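Local coordinates for protein CRS2 (Zea mays, PDB 1RYM) that facilitates splicing of group IIB introns in chloroplasts in complexes with CAF1 or CAF2, and lacks peptidyl-tRNA hydrolase activity despite its peptidyl-tRNA hydrolase fold, at residues A21-P26 with L104-T109; S60-G65 with L73-Q78. The protein carries 1 engineered substitution. All coordinates share one frame; numbering follows the deposited sequence.

Contact 1: A21-P26 with L104-T109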
ATOM      1  N   ALA A  21       1.888   4.870  -2.741  1.00 24.26           N
ATOM      2  CA  ALA A  21       0.499   4.698  -3.193  1.00 26.27           C
ATOM      3  C   ALA A  21      -0.154   3.481  -2.589  1.00 15.04           C
ATOM      4  O   ALA A  21       0.386   2.390  -2.661  1.00 21.09           O
ATOM      5  CB  ALA A  21       0.568   4.421  -4.688  1.00 19.79           C
ATOM      6  N   GLY A  22      -1.332   3.662  -2.191  1.00 16.02           N
ATOM      7  CA  GLY A  22      -2.033   2.505  -1.686  1.00 18.76           C
ATOM      8  C   GLY A  22      -3.192   2.146  -2.589  1.00 23.68           C
ATOM      9  O   GLY A  22      -3.954   3.045  -3.025  1.00 23.16           O
ATOM     10  N   LEU A  23      -3.339   0.842  -2.924  1.00 18.65           N
ATOM     11  CA  LEU A  23      -4.460   0.457  -3.774  1.00 14.85           C
ATOM     12  C   LEU A  23      -5.778   0.224  -3.084  1.00 19.45           C
ATOM     13  O   LEU A  23      -5.844  -0.175  -1.990  1.00 19.28           O
ATOM     14  CB  LEU A  23      -4.171  -0.747  -4.626  1.00 21.62           C
ATOM     15  CG  LEU A  23      -2.775  -0.620  -5.284  1.00 22.08           C
ATOM     16  CD1 LEU A  23      -2.532  -1.874  -6.121  1.00 23.60           C
ATOM     17  CD2 LEU A  23      -2.616   0.594  -6.198  1.00 26.22           C
ATOM     18  N   GLY A  24      -6.878   0.542  -3.804  1.00 19.65           N
ATOM     19  CA  GLY A  24      -8.214   0.391  -3.267  1.00 24.84           C
ATOM     20  C   GLY A  24      -9.226   1.120  -4.132  1.00 20.53           C
ATOM     21  O   GLY A  24      -8.956   1.326  -5.340  1.00 20.13           O
ATOM     22  N   ASN A  25     -10.278   1.552  -3.474  1.00 20.32           N
ATOM     23  CA  ASN A  25     -11.364   2.186  -4.138  1.00 21.36           C
ATOM     24  C   ASN A  25     -12.021   3.175  -3.180  1.00 21.20           C
ATOM     25  O   ASN A  25     -12.257   2.880  -2.002  1.00 23.83           O
ATOM     26  CB  ASN A  25     -12.319   1.045  -4.616  1.00 16.86           C
ATOM     27  CG  ASN A  25     -13.481   1.551  -5.409  1.00 33.95           C
ATOM     28  OD1 ASN A  25     -14.044   2.620  -5.150  1.00 28.37           O
ATOM     29  ND2 ASN A  25     -13.629   0.966  -6.518  1.00 30.45           N
ATOM     30  N   PRO A  26     -12.222   4.429  -3.641  1.00 23.83           N
ATOM     31  CA  PRO A  26     -12.764   5.425  -2.731  1.00 29.70           C
ATOM     32  C   PRO A  26     -14.268   5.292  -2.429  1.00 26.46           C
ATOM     33  O   PRO A  26     -14.797   5.909  -1.486  1.00 41.15           O
ATOM     34  CB  PRO A  26     -12.509   6.742  -3.367  1.00 24.45           C
ATOM     35  CG  PRO A  26     -12.391   6.466  -4.838  1.00 28.08           C
ATOM     36  CD  PRO A  26     -11.807   5.059  -4.919  1.00 22.84           C
ATOM     37  N   LEU A 104       4.328   0.721  -3.856  1.00 14.92           N
ATOM     38  CA  LEU A 104       2.887   0.387  -3.866  1.00 16.46           C
ATOM     39  C   LEU A 104       2.489  -0.470  -2.581  1.00 18.12           C
ATOM     40  O   LEU A 104       3.248  -1.313  -2.202  1.00 17.99           O
ATOM     41  CB  LEU A 104       2.621  -0.490  -5.012  1.00 13.94           C
ATOM     42  CG  LEU A 104       3.165   0.059  -6.240  1.00 23.23           C
ATOM     43  CD1 LEU A 104       2.880  -0.903  -7.351  1.00 31.98           C
ATOM     44  CD2 LEU A 104       2.390   1.298  -6.580  1.00 21.93           C
ATOM     45  N   ILE A 105       1.295  -0.273  -2.038  1.00 17.60           N
ATOM     46  CA  ILE A 105       0.877  -0.978  -0.902  1.00 13.42           C
ATOM     47  C   ILE A 105      -0.460  -1.491  -1.248  1.00 11.82           C
ATOM     48  O   ILE A 105      -1.335  -0.727  -1.754  1.00 15.52           O
ATOM     49  CB  ILE A 105       0.735   0.006   0.252  1.00 14.85           C
ATOM     50  CG1 ILE A 105       2.063   0.719   0.474  1.00 19.85           C
ATOM     51  CG2 ILE A 105       0.336  -0.757   1.534  1.00 15.40           C
ATOM     52  CD1 ILE A 105       2.068   1.789   1.597  1.00 15.59           C
ATOM     53  N   TYR A 106      -0.682  -2.752  -0.979  1.00 19.17           N
ATOM     54  CA  TYR A 106      -1.964  -3.330  -1.329  1.00 18.05           C
ATOM     55  C   TYR A 106      -2.179  -4.683  -0.619  1.00 17.23           C
ATOM     56  O   TYR A 106      -1.202  -5.247  -0.051  1.00 17.47           O
ATOM     57  CB  TYR A 106      -2.013  -3.593  -2.848  1.00 17.71           C
ATOM     58  CG  TYR A 106      -0.811  -4.363  -3.219  1.00 17.03           C
ATOM     59  CD1 TYR A 106       0.262  -3.716  -3.814  1.00 23.02           C
ATOM     60  CD2 TYR A 106      -0.720  -5.742  -2.990  1.00 20.48           C
ATOM     61  CE1 TYR A 106       1.431  -4.426  -4.135  1.00 23.23           C
ATOM     62  CE2 TYR A 106       0.417  -6.480  -3.316  1.00 18.24           C
ATOM     63  CZ  TYR A 106       1.508  -5.798  -3.868  1.00 26.26           C
ATOM     64  OH  TYR A 106       2.584  -6.560  -4.319  1.00 25.47           O
ATOM     65  N   ASP A 107      -3.503  -5.106  -0.562  1.00 15.16           N
ATOM     66  CA  ASP A 107      -3.977  -6.387  -0.006  1.00 12.60           C
ATOM     67  C   ASP A 107      -3.412  -7.533  -0.883  1.00 23.18           C
ATOM     68  O   ASP A 107      -3.308  -7.452  -2.126  1.00 19.54           O
ATOM     69  CB  ASP A 107      -5.522  -6.425   0.031  1.00 15.47           C
ATOM     70  CG  ASP A 107      -6.097  -6.213  -1.306  1.00 27.58           C
ATOM     71  OD1 ASP A 107      -6.440  -7.094  -2.039  1.00 29.60           O
ATOM     72  OD2 ASP A 107      -5.979  -5.041  -1.728  1.00 26.63           O
ATOM     73  N   ASP A 108      -2.963  -8.583  -0.257  1.00 21.43           N
ATOM     74  CA  ASP A 108      -2.369  -9.712  -0.956  1.00 22.66           C
ATOM     75  C   ASP A 108      -2.985 -11.004  -0.514  1.00 16.43           C
ATOM     76  O   ASP A 108      -2.841 -11.481   0.610  1.00 18.79           O
ATOM     77  CB  ASP A 108      -0.882  -9.688  -0.662  1.00 18.50           C
ATOM     78  CG  ASP A 108      -0.078 -10.605  -1.477  1.00 30.76           C
ATOM     79  OD1 ASP A 108       1.107 -10.422  -1.677  1.00 27.28           O
ATOM     80  OD2 ASP A 108      -0.672 -11.697  -1.854  1.00 23.45           O
ATOM     81  N   THR A 109      -3.697 -11.618  -1.453  1.00 18.20           N
ATOM     82  CA  THR A 109      -4.397 -12.829  -1.053  1.00 13.15           C
ATOM     83  C   THR A 109      -3.456 -13.973  -0.957  1.00 29.78           C
ATOM     84  O   THR A 109      -3.824 -15.116  -0.593  1.00 27.87           O
ATOM     85  CB  THR A 109      -5.514 -13.198  -2.048  1.00 25.37           C
ATOM     86  OG1 THR A 109      -4.926 -13.179  -3.322  1.00 23.36           O
ATOM     87  CG2 THR A 109      -6.541 -12.076  -2.119  1.00 23.06           C
TER
HETATM   88  O   HOH W   1      -5.480  -2.533  -0.915  1.00 18.60           O

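Contact 2: S60-G65 with L73-Q78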
ATOM      1  N   SER A  60      -9.206  10.120  -7.098  1.00 23.31           N
ATOM      2  CA  SER A  60      -7.929   9.870  -6.386  1.00 33.61           C
ATOM      3  C   SER A  60      -7.653  10.993  -5.313  1.00 36.16           C
ATOM      4  O   SER A  60      -7.877  12.137  -5.578  1.00 34.87           O
ATOM      5  CB  SER A  60      -6.778   9.837  -7.388  1.00 27.08           C
ATOM      6  OG  SER A  60      -7.079   8.973  -8.463  1.00 29.99           O
ATOM      7  N   LEU A  61      -7.095  10.660  -4.148  1.00 27.75           N
ATOM      8  CA  LEU A  61      -6.734  11.617  -3.116  1.00 24.05           C
ATOM      9  C   LEU A  61      -5.207  11.685  -3.016  1.00 33.65           C
ATOM     10  O   LEU A  61      -4.512  10.666  -3.118  1.00 21.53           O
ATOM     11  CB  LEU A  61      -7.341  11.141  -1.781  1.00 24.79           C
ATOM     12  CG  LEU A  61      -8.003  12.192  -0.899  1.00 42.75           C
ATOM     13  CD1 LEU A  61      -7.856  11.801   0.571  1.00 59.71           C
ATOM     14  CD2 LEU A  61      -7.444  13.569  -1.156  1.00 38.39           C
ATOM     15  N   LEU A  62      -4.643  12.879  -2.789  1.00 25.96           N
ATOM     16  CA  LEU A  62      -3.228  12.964  -2.681  1.00 24.19           C
ATOM     17  C   LEU A  62      -2.822  13.922  -1.688  1.00 20.96           C
ATOM     18  O   LEU A  62      -3.519  14.856  -1.425  1.00 21.00           O
ATOM     19  CB  LEU A  62      -2.627  13.452  -3.946  1.00 25.51           C
ATOM     20  CG  LEU A  62      -3.561  13.315  -5.104  1.00 37.17           C
ATOM     21  CD1 LEU A  62      -3.498  14.586  -5.906  1.00 63.80           C
ATOM     22  CD2 LEU A  62      -3.083  12.183  -5.971  1.00 38.30           C
ATOM     23  N   GLY A  63      -1.556  13.854  -1.387  1.00 23.84           N
ATOM     24  CA  GLY A  63      -1.027  14.812  -0.452  1.00 16.54           C
ATOM     25  C   GLY A  63       0.466  14.721  -0.417  1.00 21.99           C
ATOM     26  O   GLY A  63       1.093  13.739  -0.832  1.00 24.78           O
ATOM     27  N   ILE A  64       1.072  15.835  -0.061  1.00 23.25           N
ATOM     28  CA  ILE A  64       2.508  15.959   0.014  1.00 14.60           C
ATOM     29  C   ILE A  64       2.943  16.368   1.386  1.00 19.68           C
ATOM     30  O   ILE A  64       2.352  17.264   2.017  1.00 21.33           O
ATOM     31  CB  ILE A  64       3.010  17.023  -0.918  1.00 26.29           C
ATOM     32  CG1 ILE A  64       2.952  16.516  -2.345  1.00 30.55           C
ATOM     33  CG2 ILE A  64       4.464  17.285  -0.668  1.00 23.92           C
ATOM     34  CD1 ILE A  64       3.501  17.503  -3.318  1.00 58.89           C
ATOM     35  N   GLY A  65       4.040  15.849   1.831  1.00 25.27           N
ATOM     36  CA  GLY A  65       4.518  16.184   3.177  1.00 18.78           C
ATOM     37  C   GLY A  65       5.922  15.647   3.305  1.00 20.17           C
ATOM     38  O   GLY A  65       6.695  15.598   2.287  1.00 19.80           O
ATOM     39  N   LEU A  73       5.141  11.993  -1.462  1.00 18.17           N
ATOM     40  CA  LEU A  73       3.803  12.212  -1.944  1.00 20.56           C
ATOM     41  C   LEU A  73       2.997  10.939  -1.717  1.00 17.06           C
ATOM     42  O   LEU A  73       3.517   9.860  -1.992  1.00 21.25           O
ATOM     43  CB  LEU A  73       3.902  12.646  -3.394  1.00 22.44           C
ATOM     44  CG  LEU A  73       2.653  12.450  -4.202  1.00 38.24           C
ATOM     45  CD1 LEU A  73       1.576  13.484  -3.873  1.00 36.98           C
ATOM     46  CD2 LEU A  73       3.077  12.652  -5.626  1.00 43.10           C
ATOM     47  N   VAL A  74       1.827  11.063  -1.075  1.00 19.22           N
ATOM     48  CA  VAL A  74       1.022   9.880  -0.794  1.00 19.58           C
ATOM     49  C   VAL A  74      -0.147   9.988  -1.655  1.00 22.00           C
ATOM     50  O   VAL A  74      -0.696  11.090  -1.836  1.00 22.43           O
ATOM     51  CB  VAL A  74       0.610   9.703   0.680  1.00 22.23           C
ATOM     52  CG1 VAL A  74       1.863   9.657   1.480  1.00 20.39           C
ATOM     53  CG2 VAL A  74      -0.126  10.966   1.041  1.00 36.26           C
ATOM     54  N   VAL A  75      -0.548   8.883  -2.264  1.00 19.32           N
ATOM     55  CA  VAL A  75      -1.670   8.873  -3.220  1.00 17.79           C
ATOM     56  C   VAL A  75      -2.523   7.624  -2.960  1.00 19.64           C
ATOM     57  O   VAL A  75      -1.977   6.544  -2.696  1.00 25.22           O
ATOM     58  CB  VAL A  75      -1.129   8.565  -4.621  1.00 23.66           C
ATOM     59  CG1 VAL A  75      -2.240   8.633  -5.682  1.00 23.28           C
ATOM     60  CG2 VAL A  75       0.096   9.378  -4.947  1.00 26.26           C
ATOM     61  N   LYS A  76      -3.809   7.792  -3.093  1.00 19.71           N
ATOM     62  CA  LYS A  76      -4.822   6.737  -3.044  1.00 17.35           C
ATOM     63  C   LYS A  76      -5.515   6.782  -4.442  1.00 21.94           C
ATOM     64  O   LYS A  76      -6.447   7.542  -4.731  1.00 21.26           O
ATOM     65  CB  LYS A  76      -5.857   6.978  -1.957  1.00 14.09           C
ATOM     66  CG  LYS A  76      -5.296   6.886  -0.574  1.00 22.73           C
ATOM     67  CD  LYS A  76      -6.416   6.594   0.405  1.00 25.56           C
ATOM     68  CE  LYS A  76      -7.116   7.896   0.679  1.00 28.99           C
ATOM     69  NZ  LYS A  76      -8.291   7.665   1.517  1.00 55.53           N
ATOM     70  N   PRO A  77      -4.954   6.105  -5.372  1.00 21.38           N
ATOM     71  CA  PRO A  77      -5.523   6.103  -6.718  1.00 18.53           C
ATOM     72  C   PRO A  77      -6.909   5.564  -6.773  1.00 29.70           C
ATOM     73  O   PRO A  77      -7.208   4.606  -6.122  1.00 36.77           O
ATOM     74  CB  PRO A  77      -4.710   5.158  -7.531  1.00 21.69           C
ATOM     75  CG  PRO A  77      -3.527   4.751  -6.627  1.00 30.10           C
ATOM     76  CD  PRO A  77      -3.856   5.140  -5.222  1.00 23.37           C
ATOM     77  N   GLN A  78      -7.806   6.115  -7.594  1.00 27.54           N
ATOM     78  CA  GLN A  78      -9.183   5.652  -7.483  1.00 41.54           C
ATOM     79  C   GLN A  78      -9.437   4.275  -8.111  1.00 34.03           C
ATOM     80  O   GLN A  78     -10.351   3.525  -7.697  1.00 42.86           O
ATOM     81  CB  GLN A  78     -10.132   6.663  -8.044  1.00 36.29           C
ATOM     82  CG  GLN A  78      -9.725   6.845  -9.501  1.00 30.80           C
ATOM     83  CD  GLN A  78     -10.039   8.252 -10.106  1.00100.00           C
ATOM     84  OE1 GLN A  78     -11.013   8.988  -9.746  1.00 44.39           O
ATOM     85  NE2 GLN A  78      -9.154   8.724 -11.028  1.00100.00           N
TER

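Contact 1: A21-P26 with L104-T109
Leu-23 and Tyr-106 run alongside each other, and one methyl does most of the touching: Leu-23 CD1 sits 3.7 Å from Tyr-106 CB and reaches the near part of the ring obliquely. The tyrosine has its CG wedged between backbone N and carbonyl carbon (chi1 52°), which swings the ring away from 21-26 and leaves CB to meet the leucine. Cutting Leu-23 back to an alanine removes CD1 and is likely to leave a gap against Tyr-106 CB and the near part of its ring, and to cost Tyr-80 a neighbour. Along the backbone, Ile-105 is gripped from both ends: its N donates to Ala-21 O at 2.9 Å, and its O receives Leu-23 N at 2.8 Å, a nearly straight bond (165°). This is the ladder of two parallel strands, 18-22 and 102-108, in the middle of the mixed sheet of the peptidyl-tRNA hydrolase fold. Ala-21 CB meets Leu-104 CD2 at 4.1 Å on one face; on the other, Ile-105 packs against Met-41, Val-42 and Ile-45 of helix 37-48. Beyond the ladder the chains diverge, and a water spans the split, donating to Leu-23 O at 2.6 Å and to Asp-107 OD2 at 2.7 Å. The same carboxylate bonds Tyr-80 OH through OD2 and His-35 ND1 through OD1, the Asp-His pair corresponding by similarity to that of the hydrolases.

Contact 2: S60-G65 with L73-Q78
The carboxamide of Gln-78 lies flat against Ser-60, with Ser-60 OG and Ser-60 N both over one of its faces; OG is 3.5 Å from Gln-78 CD. Gln-78 OE1 accepts from Lys-59 N, which helps fix the rotation of the amide. The bond between glutamine and serine is made by the backbone: Gln-78 N donates to Ser-60 OG at 3.1 Å, while the side-chain NE2 is badly angled for OG. The turn of OG beside its own N, anti to the carbonyl carbon (chi1 -50°), places it toward Gln-78 N. From here the two strands of an antiparallel beta hairpin run on, Leu-61 and Lys-76 forming one hydrogen-bonded pair and Gly-63 and Val-74 the next, where Val-74 N donates to Gly-63 O at 2.8 Å. In the non-hydrogen-bonded pair between them, Leu-62 CD2 rests alongside Val-75 CG1 at 3.7 Å. Farther along, Leu-73 CD1 touches Ile-64 CG1 at 3.7 Å. On the face of Leu-61, the lysine runs beside the leucine, Lys-76 CE lying 4.0 Å from Leu-61 CD1, before NZ makes a salt bridge with Asp-43 of helix 37-48. On the face of Leu-62, both that residue and Leu-73 pack on Leu-91 of helix 83-94, while strands 55-57 and 18-22 extend the sheet beyond the hairpin.

Strand 18-22 stitches the two contacts together: paired with strand 102-108 in contact 1, it is also the sheet neighbour of strand 70-76, the inner strand of contact 2. Gly-22 is the shared residue, its N 3.0 Å from Val-75 O in a probable hydrogen bond and its O packed against Pro-77 CD. The centres of the contacts are 12 Å apart, and along the chain the hairpin is nested inside the loop closed by contact 1. The side chain of Tyr-80, an inferred tRNA-binding residue, touches that of Leu-23, whereas the side chain of Pro-77 is about 8 Å from it. His-35, the active-site proton acceptor by similarity, lies about 7 Å from Leu-23, side chain to side chain.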